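NikO protein (Streptomyces tendae, PDB 4FQD) acts as an enolpyruvyl transferase essential in nikkomycin biosynthesis and belongs to the MurA branch of the EPSP synthase family. Local coordinates at residues G66-A71 / D100-I105; V339-Q344 / E366-F371; T358-A363 / T387-D392. The protein carries 4 engineered substitutions. All coordinates share one frame; numbering follows the deposited sequence.

Contact 1: residues G66-A71 / D100-I105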
loop_
_atom_site.group_PDB
_atom_site.type_symbol
_atom_site.label_atom_id
_atom_site.label_comp_id
_atom_site.label_asym_id
_atom_site.label_seq_id
_atom_site.Cartn_x
_atom_site.Cartn_y
_atom_site.Cartn_z
ATOM N N GLY A 66 -25.526 25.400 14.272
ATOM C CA GLY A 66 -26.005 26.528 15.046
ATOM C C GLY A 66 -27.512 26.663 14.963
ATOM O O GLY A 66 -28.174 26.967 15.954
ATOM N N GLU A 67 -28.056 26.430 13.772
ATOM C CA GLU A 67 -29.495 26.507 13.561
ATOM C C GLU A 67 -30.209 25.344 14.241
ATOM O O GLU A 67 -31.294 25.513 14.794
ATOM C CB GLU A 67 -29.823 26.536 12.065
ATOM C CG GLU A 67 -29.367 27.802 11.354
ATOM C CD GLU A 67 -29.580 27.738 9.854
ATOM O OE1 GLU A 67 -30.126 26.724 9.372
ATOM O OE2 GLU A 67 -29.200 28.702 9.155
ATOM N N ILE A 68 -29.594 24.166 14.197
ATOM C CA ILE A 68 -30.156 22.979 14.835
ATOM C C ILE A 68 -30.303 23.186 16.343
ATOM O O ILE A 68 -31.327 22.833 16.931
ATOM C CB ILE A 68 -29.296 21.726 14.559
ATOM C CG1 ILE A 68 -29.407 21.317 13.088
ATOM C CG2 ILE A 68 -29.719 20.570 15.454
ATOM C CD1 ILE A 68 -28.554 20.119 12.719
ATOM N N PHE A 69 -29.280 23.772 16.957
ATOM C CA PHE A 69 -29.301 24.059 18.388
ATOM C C PHE A 69 -30.449 24.993 18.766
ATOM O O PHE A 69 -31.231 24.694 19.669
ATOM C CB PHE A 69 -27.966 24.662 18.831
ATOM C CG PHE A 69 -26.992 23.654 19.368
ATOM C CD1 PHE A 69 -26.533 22.618 18.572
ATOM C CD2 PHE A 69 -26.525 23.750 20.669
ATOM C CE1 PHE A 69 -25.636 21.690 19.067
ATOM C CE2 PHE A 69 -25.627 22.826 21.169
ATOM C CZ PHE A 69 -25.180 21.794 20.366
ATOM N N ARG A 70 -30.550 26.118 18.066
ATOM C CA ARG A 70 -31.588 27.104 18.348
ATOM C C ARG A 70 -32.986 26.568 18.049
ATOM O O ARG A 70 -33.956 26.943 18.709
ATOM C CB ARG A 70 -31.336 28.392 17.562
ATOM C CG ARG A 70 -30.084 29.144 17.985
ATOM C CD ARG A 70 -29.960 30.467 17.246
ATOM N NE ARG A 70 -29.861 30.281 15.801
ATOM C CZ ARG A 70 -28.714 30.185 15.138
ATOM N NH1 ARG A 70 -27.561 30.261 15.790
ATOM N NH2 ARG A 70 -28.718 30.016 13.822
ATOM N N ALA A 71 -33.085 25.690 17.055
ATOM C CA ALA A 71 -34.367 25.105 16.678
ATOM C C ALA A 71 -34.873 24.143 17.749
ATOM O O ALA A 71 -36.072 23.880 17.842
ATOM C CB ALA A 71 -34.255 24.396 15.335
ATOM N N ASP A 100 -35.310 18.454 6.887
ATOM C CA ASP A 100 -34.536 19.066 5.815
ATOM C C ASP A 100 -33.321 19.786 6.379
ATOM O O ASP A 100 -32.250 19.778 5.776
ATOM C CB ASP A 100 -35.399 20.039 5.012
ATOM C CG ASP A 100 -34.692 20.555 3.774
ATOM O OD1 ASP A 100 -33.770 19.868 3.286
ATOM O OD2 ASP A 100 -35.059 21.645 3.286
ATOM N N LEU A 101 -33.498 20.402 7.542
ATOM C CA LEU A 101 -32.419 21.109 8.216
ATOM C C LEU A 101 -31.323 20.149 8.675
ATOM O O LEU A 101 -30.138 20.391 8.448
ATOM C CB LEU A 101 -32.968 21.885 9.413
ATOM C CG LEU A 101 -31.933 22.526 10.340
ATOM C CD1 LEU A 101 -31.170 23.627 9.619
ATOM C CD2 LEU A 101 -32.605 23.058 11.593
ATOM N N VAL A 102 -31.731 19.060 9.318
ATOM C CA VAL A 102 -30.797 18.051 9.813
ATOM C C VAL A 102 -30.028 17.373 8.678
ATOM O O VAL A 102 -28.822 17.140 8.781
ATOM C CB VAL A 102 -31.528 16.985 10.664
ATOM C CG1 VAL A 102 -30.666 15.743 10.849
ATOM C CG2 VAL A 102 -31.939 17.568 12.011
ATOM N N GLY A 103 -30.727 17.074 7.587
ATOM C CA GLY A 103 -30.129 16.380 6.461
ATOM C C GLY A 103 -29.182 17.229 5.632
ATOM O O GLY A 103 -28.565 16.736 4.688
ATOM N N ARG A 104 -29.068 18.508 5.981
ATOM C CA ARG A 104 -28.181 19.421 5.268
ATOM C C ARG A 104 -26.712 19.068 5.481
ATOM O O ARG A 104 -25.877 19.298 4.605
ATOM C CB ARG A 104 -28.434 20.869 5.695
ATOM C CG ARG A 104 -29.740 21.452 5.183
ATOM C CD ARG A 104 -30.015 22.820 5.785
ATOM N NE ARG A 104 -29.082 23.832 5.299
ATOM C CZ ARG A 104 -29.322 24.633 4.265
ATOM N NH1 ARG A 104 -30.471 24.544 3.609
ATOM N NH2 ARG A 104 -28.418 25.526 3.889
ATOM N N ILE A 105 -26.401 18.510 6.647
ATOM C CA ILE A 105 -25.026 18.152 6.977
ATOM C C ILE A 105 -24.899 16.709 7.456
ATOM O O ILE A 105 -25.884 16.075 7.836
ATOM C CB ILE A 105 -24.437 19.084 8.053
ATOM C CG1 ILE A 105 -25.305 19.058 9.311
ATOM C CG2 ILE A 105 -24.308 20.503 7.518
ATOM C CD1 ILE A 105 -24.744 19.873 10.452
#

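Contact 2: residues V339-Q344 / E366-F371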
loop_
_atom_site.group_PDB
_atom_site.type_symbol
_atom_site.label_atom_id
_atom_site.label_comp_id
_atom_site.label_asym_id
_atom_site.label_seq_id
_atom_site.Cartn_x
_atom_site.Cartn_y
_atom_site.Cartn_z
ATOM N N VAL A 339 -2.501 7.552 6.239
ATOM C CA VAL A 339 -2.814 8.715 5.419
ATOM C C VAL A 339 -4.321 8.888 5.263
ATOM O O VAL A 339 -5.036 7.928 4.972
ATOM C CB VAL A 339 -2.173 8.599 4.023
ATOM C CG1 VAL A 339 -2.504 9.821 3.179
ATOM C CG2 VAL A 339 -0.671 8.426 4.150
ATOM N N PHE A 340 -4.796 10.113 5.464
ATOM C CA PHE A 340 -6.210 10.428 5.294
ATOM C C PHE A 340 -6.677 10.155 3.870
ATOM O O PHE A 340 -5.897 10.234 2.921
ATOM C CB PHE A 340 -6.487 11.890 5.646
ATOM C CG PHE A 340 -6.694 12.133 7.110
ATOM C CD1 PHE A 340 -7.872 11.747 7.727
ATOM C CD2 PHE A 340 -5.720 12.764 7.867
ATOM C CE1 PHE A 340 -8.071 11.974 9.074
ATOM C CE2 PHE A 340 -5.913 12.993 9.215
ATOM C CZ PHE A 340 -7.091 12.599 9.819
ATOM N N SER A 341 -7.957 9.839 3.729
ATOM C CA SER A 341 -8.540 9.592 2.421
ATOM C C SER A 341 -8.679 10.904 1.653
ATOM O O SER A 341 -8.606 10.930 0.426
ATOM C CB SER A 341 -9.902 8.917 2.574
ATOM O OG SER A 341 -10.334 8.360 1.345
ATOM N N ASP A 342 -8.873 11.991 2.392
ATOM C CA ASP A 342 -9.037 13.313 1.796
ATOM C C ASP A 342 -7.706 13.908 1.342
ATOM O O ASP A 342 -7.678 14.844 0.543
ATOM C CB ASP A 342 -9.718 14.264 2.781
ATOM C CG ASP A 342 -11.171 13.911 3.021
ATOM O OD1 ASP A 342 -11.838 13.462 2.066
ATOM O OD2 ASP A 342 -11.648 14.082 4.163
ATOM N N SER A 343 -6.608 13.363 1.857
ATOM C CA SER A 343 -5.278 13.864 1.525
ATOM C C SER A 343 -4.781 13.282 0.205
ATOM O O SER A 343 -3.974 13.895 -0.494
ATOM C CB SER A 343 -4.290 13.535 2.646
ATOM O OG SER A 343 -4.698 14.116 3.873
ATOM N N GLN A 344 -5.279 12.097 -0.126
ATOM C CA GLN A 344 -4.857 11.370 -1.322
ATOM C C GLN A 344 -4.973 12.114 -2.671
ATOM O O GLN A 344 -4.061 12.019 -3.493
ATOM C CB GLN A 344 -5.539 9.994 -1.370
ATOM C CG GLN A 344 -6.144 9.624 -2.706
ATOM C CD GLN A 344 -7.588 9.189 -2.578
ATOM O OE1 GLN A 344 -8.445 9.611 -3.352
ATOM N NE2 GLN A 344 -7.866 8.335 -1.597
ATOM N N GLU A 366 -14.148 3.546 -0.487
ATOM C CA GLU A 366 -14.157 2.962 -1.819
ATOM C C GLU A 366 -14.771 3.904 -2.848
ATOM O O GLU A 366 -15.716 4.631 -2.547
ATOM C CB GLU A 366 -14.957 1.665 -1.789
ATOM C CG GLU A 366 -14.782 0.807 -3.012
ATOM C CD GLU A 366 -13.375 0.256 -3.155
ATOM O OE1 GLU A 366 -12.671 0.084 -2.133
ATOM O OE2 GLU A 366 -12.979 -0.006 -4.308
ATOM N N HIS A 367 -14.221 3.886 -4.060
ATOM C CA HIS A 367 -14.751 4.677 -5.168
ATOM C C HIS A 367 -14.750 6.183 -4.912
ATOM O O HIS A 367 -15.806 6.818 -4.930
ATOM C CB HIS A 367 -16.170 4.227 -5.534
ATOM C CG HIS A 367 -16.221 2.939 -6.291
ATOM N ND1 HIS A 367 -16.695 1.768 -5.739
ATOM C CD2 HIS A 367 -15.849 2.634 -7.556
ATOM C CE1 HIS A 367 -16.618 0.801 -6.634
ATOM N NE2 HIS A 367 -16.107 1.299 -7.745
ATOM N N ARG A 368 -13.576 6.753 -4.666
ATOM C CA ARG A 368 -13.454 8.208 -4.611
ATOM C C ARG A 368 -12.254 8.706 -5.417
ATOM O O ARG A 368 -11.534 9.619 -5.006
ATOM C CB ARG A 368 -13.432 8.732 -3.169
ATOM C CG ARG A 368 -12.240 8.307 -2.336
ATOM C CD ARG A 368 -12.247 9.022 -0.996
ATOM N NE ARG A 368 -12.091 10.468 -1.132
ATOM C CZ ARG A 368 -12.087 11.318 -0.109
ATOM N NH1 ARG A 368 -12.232 10.867 1.131
ATOM N NH2 ARG A 368 -11.940 12.618 -0.323
ATOM N N PHE A 369 -12.054 8.091 -6.577
ATOM C CA PHE A 369 -11.065 8.554 -7.535
ATOM C C PHE A 369 -11.786 9.249 -8.680
ATOM O O PHE A 369 -11.356 9.183 -9.831
ATOM C CB PHE A 369 -10.240 7.380 -8.062
ATOM C CG PHE A 369 -9.348 6.754 -7.030
ATOM C CD1 PHE A 369 -8.656 7.542 -6.123
ATOM C CD2 PHE A 369 -9.203 5.378 -6.961
ATOM C CE1 PHE A 369 -7.834 6.968 -5.171
ATOM C CE2 PHE A 369 -8.381 4.798 -6.011
ATOM C CZ PHE A 369 -7.697 5.595 -5.114
ATOM N N GLY A 370 -12.891 9.914 -8.355
ATOM C CA GLY A 370 -13.701 10.596 -9.348
ATOM C C GLY A 370 -13.041 11.836 -9.920
ATOM O O GLY A 370 -13.506 12.394 -10.914
ATOM N N PHE A 371 -11.956 12.271 -9.288
ATOM C CA PHE A 371 -11.201 13.423 -9.765
ATOM C C PHE A 371 -10.258 13.028 -10.898
ATOM O O PHE A 371 -9.841 13.869 -11.694
ATOM C CB PHE A 371 -10.406 14.053 -8.615
ATOM C CG PHE A 371 -9.438 13.108 -7.954
ATOM C CD1 PHE A 371 -9.832 12.327 -6.881
ATOM C CD2 PHE A 371 -8.132 13.004 -8.406
ATOM C CE1 PHE A 371 -8.943 11.458 -6.271
ATOM C CE2 PHE A 371 -7.240 12.137 -7.803
ATOM C CZ PHE A 371 -7.646 11.364 -6.734
#

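Contact 3: residues T358-A363 / T387-D392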
loop_
_atom_site.group_PDB
_atom_site.type_symbol
_atom_site.label_atom_id
_atom_site.label_comp_id
_atom_site.label_asym_id
_atom_site.label_seq_id
_atom_site.Cartn_x
_atom_site.Cartn_y
_atom_site.Cartn_z
ATOM N N THR A 358 3.416 6.790 -9.327
ATOM C CA THR A 358 2.911 6.902 -7.964
ATOM C C THR A 358 1.695 6.001 -7.793
ATOM O O THR A 358 0.714 6.125 -8.523
ATOM C CB THR A 358 2.533 8.353 -7.608
ATOM O OG1 THR A 358 3.724 9.121 -7.397
ATOM C CG2 THR A 358 1.693 8.388 -6.338
ATOM N N TYR A 359 1.768 5.088 -6.830
ATOM C CA TYR A 359 0.688 4.138 -6.594
ATOM C C TYR A 359 -0.105 4.513 -5.350
ATOM O O TYR A 359 0.444 4.593 -4.251
ATOM C CB TYR A 359 1.243 2.719 -6.459
ATOM C CG TYR A 359 2.057 2.265 -7.649
ATOM C CD1 TYR A 359 3.423 2.512 -7.714
ATOM C CD2 TYR A 359 1.462 1.590 -8.706
ATOM C CE1 TYR A 359 4.172 2.100 -8.799
ATOM C CE2 TYR A 359 2.203 1.173 -9.796
ATOM C CZ TYR A 359 3.558 1.431 -9.837
ATOM O OH TYR A 359 4.300 1.017 -10.919
ATOM N N ILE A 360 -1.401 4.742 -5.529
ATOM C CA ILE A 360 -2.265 5.137 -4.424
ATOM C C ILE A 360 -3.380 4.121 -4.205
ATOM O O ILE A 360 -4.175 3.854 -5.107
ATOM C CB ILE A 360 -2.886 6.524 -4.667
ATOM C CG1 ILE A 360 -1.787 7.576 -4.836
ATOM C CG2 ILE A 360 -3.825 6.893 -3.529
ATOM C CD1 ILE A 360 -2.307 8.968 -5.119
ATOM N N ARG A 361 -3.432 3.554 -3.004
ATOM C CA ARG A 361 -4.468 2.586 -2.669
ATOM C C ARG A 361 -5.432 3.137 -1.627
ATOM O O ARG A 361 -5.016 3.639 -0.582
ATOM C CB ARG A 361 -3.850 1.283 -2.164
ATOM C CG ARG A 361 -4.837 0.131 -2.094
ATOM C CD ARG A 361 -4.182 -1.116 -1.541
ATOM N NE ARG A 361 -4.783 -2.329 -2.083
ATOM C CZ ARG A 361 -4.298 -3.001 -3.121
ATOM N NH1 ARG A 361 -3.196 -2.582 -3.726
ATOM N NH2 ARG A 361 -4.909 -4.095 -3.551
ATOM N N GLU A 362 -6.723 3.035 -1.920
ATOM C CA GLU A 362 -7.763 3.504 -1.015
ATOM C C GLU A 362 -8.268 2.367 -0.133
ATOM O O GLU A 362 -8.758 1.355 -0.634
ATOM C CB GLU A 362 -8.922 4.099 -1.814
ATOM C CG GLU A 362 -10.127 4.460 -0.974
ATOM C CD GLU A 362 -9.850 5.600 -0.019
ATOM O OE1 GLU A 362 -9.435 6.681 -0.486
ATOM O OE2 GLU A 362 -10.045 5.413 1.200
ATOM N N ALA A 363 -8.152 2.537 1.180
ATOM C CA ALA A 363 -8.570 1.500 2.118
ATOM C C ALA A 363 -9.588 2.009 3.136
ATOM O O ALA A 363 -9.755 1.419 4.204
ATOM C CB ALA A 363 -7.363 0.905 2.825
ATOM N N THR A 387 -9.665 -0.244 -6.134
ATOM C CA THR A 387 -9.192 0.525 -4.987
ATOM C C THR A 387 -7.866 1.214 -5.266
ATOM O O THR A 387 -7.326 1.902 -4.399
ATOM C CB THR A 387 -8.968 -0.377 -3.757
ATOM O OG1 THR A 387 -7.754 -1.117 -3.928
ATOM C CG2 THR A 387 -10.115 -1.348 -3.579
ATOM N N VAL A 388 -7.332 1.021 -6.467
ATOM C CA VAL A 388 -5.992 1.503 -6.780
ATOM C C VAL A 388 -5.984 2.604 -7.834
ATOM O O VAL A 388 -6.633 2.492 -8.873
ATOM C CB VAL A 388 -5.080 0.344 -7.243
ATOM C CG1 VAL A 388 -3.719 0.868 -7.691
ATOM C CG2 VAL A 388 -4.925 -0.677 -6.129
ATOM N N LEU A 389 -5.246 3.671 -7.548
ATOM C CA LEU A 389 -5.012 4.738 -8.512
ATOM C C LEU A 389 -3.517 4.879 -8.772
ATOM O O LEU A 389 -2.715 4.905 -7.838
ATOM C CB LEU A 389 -5.580 6.061 -7.997
ATOM C CG LEU A 389 -5.090 7.334 -8.693
ATOM C CD1 LEU A 389 -5.515 7.359 -10.154
ATOM C CD2 LEU A 389 -5.591 8.570 -7.960
ATOM N N ARG A 390 -3.144 4.964 -10.044
ATOM C CA ARG A 390 -1.743 5.121 -10.413
ATOM C C ARG A 390 -1.537 6.385 -11.238
ATOM O O ARG A 390 -2.315 6.678 -12.144
ATOM C CB ARG A 390 -1.252 3.900 -11.192
ATOM C CG ARG A 390 0.251 3.874 -11.424
ATOM C CD ARG A 390 0.569 3.551 -12.873
ATOM N NE ARG A 390 -0.202 2.410 -13.359
ATOM C CZ ARG A 390 -0.626 2.274 -14.610
ATOM N NH1 ARG A 390 -0.358 3.211 -15.510
ATOM N NH2 ARG A 390 -1.322 1.202 -14.964
ATOM N N VAL A 391 -0.488 7.134 -10.913
ATOM C CA VAL A 391 -0.135 8.329 -11.667
ATOM C C VAL A 391 1.215 8.143 -12.353
ATOM O O VAL A 391 2.218 7.855 -11.700
ATOM C CB VAL A 391 -0.089 9.577 -10.763
ATOM C CG1 VAL A 391 0.387 10.789 -11.551
ATOM C CG2 VAL A 391 -1.456 9.838 -10.150
ATOM N N ASP A 392 1.232 8.304 -13.672
ATOM C CA ASP A 392 2.451 8.121 -14.453
ATOM C C ASP A 392 3.228 9.421 -14.615
ATOM O O ASP A 392 3.163 10.067 -15.660
ATOM C CB ASP A 392 2.123 7.536 -15.828
ATOM C CG ASP A 392 1.662 6.096 -15.753
ATOM O OD1 ASP A 392 2.179 5.353 -14.894
ATOM O OD2 ASP A 392 0.785 5.707 -16.553
HETATM O O HOH W 1 -7.959 -3.059 -1.479
#

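Contact 1: residues G66-A71 / D100-I105
Leu101 extends its isobutyl group toward helix 60-71, where it crosses the side chains of Glu67 and Ile68 obliquely. CG is anti to the backbone N (chi1 172°); with chi2 at 66° the two methyls, CD1 and CD2, go to different neighbours. CD1 comes 4.0 Å from Glu67 CB and also faces the carboxylate, with Glu67 OE1 3.3 Å from Leu101 CD1. CD2 turns the other way: Leu101 CD2 lies 3.9 Å from Ile68 CG1 and 4.3 Å from Ala71 CB, one helical turn beyond Glu67. In this way the leucine tip spans a full turn of the partner helix. The contact belongs to the inverse alpha/beta barrel of the EPSP synthase family. Helix 60-71 links strands 50-54 and 75-79 of one four-stranded sheet, and it meets here the short helix 99-102 with the type I turn Val102 to Ile105 that follows. Ile68 continues the apolar strip along this turn, its CD1 standing 4.3 Å from Val102 CG2 and 4.4 Å from Ile105 CD1. Ser108 and Leu111 pack on the same isoleucine. No hydrogen bond crosses between the segments; across the contact, Glu67 OE1 and Arg104 NE are opposite charges 5.1 Å apart, not in contact.

Contact 2: residues V339-Q344 / E366-F371
Arg368 reaches across to Ser341 and Asp342, joining two loops that each lead from a strand into a helix of the inverse alpha/beta barrel. Residues 339-344 follow strand 331-334 and enter helix 344-351, whereas 366-371 follow the parallel neighbouring strand 356-362 and precede helix 372-378. From CB, the arginine CG is placed between the backbone N and the carbonyl carbon (chi1 65°), the crowded position, where CG lies 4.1 Å from Gln344 OE1. Next, Arg368 CD lies 3.1 Å from Ser341 OG, whose polar partner is Glu362 OE1. Further out, the backbone O of Ser341 sits 3.5 Å above the guanidinium plane, over its centre. The tip makes an end-on salt bridge in which both terminal nitrogens meet a single oxygen: Arg368 NH2 is 2.5 Å from Asp342 OD1, with 147° at the hydrogen, and Arg368 NH1 is 2.8 Å from the same OD1 in a more bent bond. OD1 lies near the guanidinium plane and offers NH2 its anti lone pair, while NH1 approaches from above the carboxylate, the two planes being 68° apart. Arg410 packs against both charged side chains. Gln344, whose NE2 likewise has Glu362 OE1 as its partner, turns its carbonyl end to the aromatic pair: Gln344 OE1 lies 3.3 Å from Phe369 CE1 and, at the edge of the other ring, 3.5 Å from Phe371 CE1.

Contact 3: residues T358-A363 / T387-D392
Residues 358-362 and 388-392 pair as antiparallel strands, the two inner members of a four-stranded mixed sheet of the inverse alpha/beta barrel, one face of which meets the second subunit. The axes of these short segments approach to 4.6 Å, with 162° between their N-to-C directions. The ladder is evidenced by paired bonds at Thr358 with Val391 and at Ile360 with Leu389, the latter pair bonded at 2.7 Å in both directions, Ile360 N to Leu389 O and Leu389 N to Ile360 O. Beyond the last bridge Glu362 N still donates to Thr387 O at 2.8 Å, the hydrogen angle being 175°. Thr358, Ile360, Leu389 and Val391 share one face; there Ile360 packs on Ala348 of helix 344-351, and Leu389 on Phe369 and Phe371.

Tyr359, Arg361, Val388 and Arg390 occupy the other face, against the second subunit. Tyr359 and Arg390 lie side by side pointing the same way, with Tyr359 CE2 3.7 Å from Arg390 CG. The Arg390 guanidinium is held from two directions: NE donates to Ala185 O of the second subunit, while NH1 forms a salt bridge to Asp392 OD2 at 2.9 Å, weak as a hydrogen bond. Arg361 has CG anti to its backbone N (chi1 -167°) and is extended as far as NE, crossing Val388 so that Val388 CG2 sits over the guanidinium, offset toward its rim. A water lies 3.1 Å from Thr387 OG1 and accepts a weak bond from Arg361 NE at 3.3 Å.

Contacts 2 and 3 form one continuous region, their centres 9 Å apart and their segments alternating along the chain. The join is Glu362 of segment 358-363: its OE1 lies 2.5 Å from Gln344 NE2 and 2.6 Å from Ser341 OG, both probable hydrogen bonds, which tie the sheet to the 339-344 loop of contact 2. Phe369 CE2 adds packing 3.5 Å from Thr387 O. Contact 1 lies on the opposite side of the chain's centre, with its centre 28 Å from that of contact 2 and 37 Å from that of contact 3. A sulfate, probably from the crystallisation liquor, lies about 4 Å from the Asp342 side chain in contact 2.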